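Local coordinates for tumor necrosis factor receptor superfamily member 11B (Mus musculus, PDB 4E4D), which acts as a soluble decoy receptor that captures the cytokine RANKL and so restrains osteoclast formation and bone resorption, at residues E75-R78 / T79-R82. Numbering follows the deposited sequence.
Sequences ECNR and THNR
Asn77 and His80 face each other across a tight type I beta turn, Asn77 to His80, at the tip of the loop that joins strands 70-74 and 83-86 in the second cysteine-rich repeat of this secreted TNF-receptor family member. The backbone closes the turn with two bonds: Asn77 N gives a fairly straight one (160°) to His80 O at 3.0 Å, while the return bond from His80 N to Asn77 O is long and weak at 3.4 Å. The His80 imidazole lies against the 75-77 arm, brought there by a chi1 of 60° that sets CG between its own backbone N and carbonyl carbon. Asn77 CB sits over one ring face in a CH-pi contact, 3.3 Å from the centroid, and the Asn77 amide is turned 75° from the ring plane. At the ring edge, His80 NE2 makes a weak, bent bond to Glu75 O. With His80 cut back to an alanine, Asn77 CB would probably lose its ring cover and Glu75 O this weak donor. Further along, Cys76 is tied by a disulfide to Cys62, and Asn81 ND2 bonds to Ser63 O. A water bridges the two arms, accepting from Cys76 N at 2.8 Å and, weakly, from Arg82 NE at 3.1 Å.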
# COMPACT_ATOMS: atom_id res chain seq x y z
N GLU B 75 26.64 -14.12 -15.16
CA GLU B 75 25.71 -15.08 -14.59
C GLU B 75 25.93 -15.21 -13.09
O GLU B 75 26.91 -14.70 -12.55
CB GLU B 75 25.87 -16.45 -15.26
CG GLU B 75 25.37 -16.50 -16.69
CD GLU B 75 25.65 -17.83 -17.37
OE1 GLU B 75 26.34 -18.67 -16.76
OE2 GLU B 75 25.18 -18.02 -18.51
N CYS B 76 25.01 -15.89 -12.42
CA CYS B 76 25.08 -16.07 -10.98
C CYS B 76 26.17 -17.07 -10.59
O CYS B 76 26.27 -18.14 -11.18
CB CYS B 76 23.73 -16.54 -10.44
SG CYS B 76 23.72 -16.89 -8.68
N ASN B 77 26.97 -16.70 -9.60
CA ASN B 77 28.03 -17.56 -9.10
C ASN B 77 27.98 -17.61 -7.58
O ASN B 77 27.35 -16.77 -6.94
CB ASN B 77 29.39 -17.05 -9.57
CG ASN B 77 30.47 -18.11 -9.51
OD1 ASN B 77 30.42 -19.02 -8.68
ND2 ASN B 77 31.45 -18.00 -10.40
N ARG B 78 28.65 -18.59 -6.98
CA ARG B 78 28.68 -18.71 -5.53
C ARG B 78 29.41 -17.53 -4.88
O ARG B 78 29.26 -17.30 -3.68
CB ARG B 78 29.34 -20.03 -5.11
CG ARG B 78 28.51 -21.26 -5.45
CD ARG B 78 29.03 -22.52 -4.78
NE ARG B 78 30.41 -22.83 -5.16
CZ ARG B 78 31.49 -22.54 -4.43
NH1 ARG B 78 31.38 -21.94 -3.26
NH2 ARG B 78 32.69 -22.87 -4.89
N THR B 79 30.17 -16.79 -5.67
CA THR B 79 30.94 -15.66 -5.15
C THR B 79 30.33 -14.31 -5.50
O THR B 79 30.57 -13.32 -4.80
CB THR B 79 32.40 -15.70 -5.65
OG1 THR B 79 32.41 -15.69 -7.09
CG2 THR B 79 33.11 -16.95 -5.15
N HIS B 80 29.55 -14.25 -6.57
CA HIS B 80 28.95 -12.98 -7.00
C HIS B 80 27.51 -13.14 -7.47
O HIS B 80 27.10 -14.21 -7.92
CB HIS B 80 29.79 -12.34 -8.11
CG HIS B 80 29.93 -13.19 -9.33
ND1 HIS B 80 31.12 -13.81 -9.67
CD2 HIS B 80 29.05 -13.52 -10.30
CE1 HIS B 80 30.95 -14.49 -10.79
NE2 HIS B 80 29.70 -14.33 -11.20
N ASN B 81 26.75 -12.05 -7.37
CA ASN B 81 25.35 -12.04 -7.79
C ASN B 81 25.22 -11.92 -9.30
O ASN B 81 26.16 -11.55 -9.99
CB ASN B 81 24.63 -10.86 -7.13
CG ASN B 81 23.13 -10.88 -7.38
OD1 ASN B 81 22.56 -11.92 -7.69
ND2 ASN B 81 22.50 -9.72 -7.24
N ARG B 82 24.03 -12.24 -9.80
CA ARG B 82 23.71 -12.01 -11.20
C ARG B 82 23.85 -10.53 -11.52
O ARG B 82 23.52 -9.68 -10.70
CB ARG B 82 22.28 -12.47 -11.49
CG ARG B 82 21.80 -12.20 -12.90
CD ARG B 82 20.36 -12.62 -13.11
NE ARG B 82 20.14 -14.03 -12.78
CZ ARG B 82 19.62 -14.49 -11.64
NH1 ARG B 82 19.23 -13.65 -10.68
NH2 ARG B 82 19.47 -15.79 -11.46
O HOH W 1 22.36 -16.06 -13.35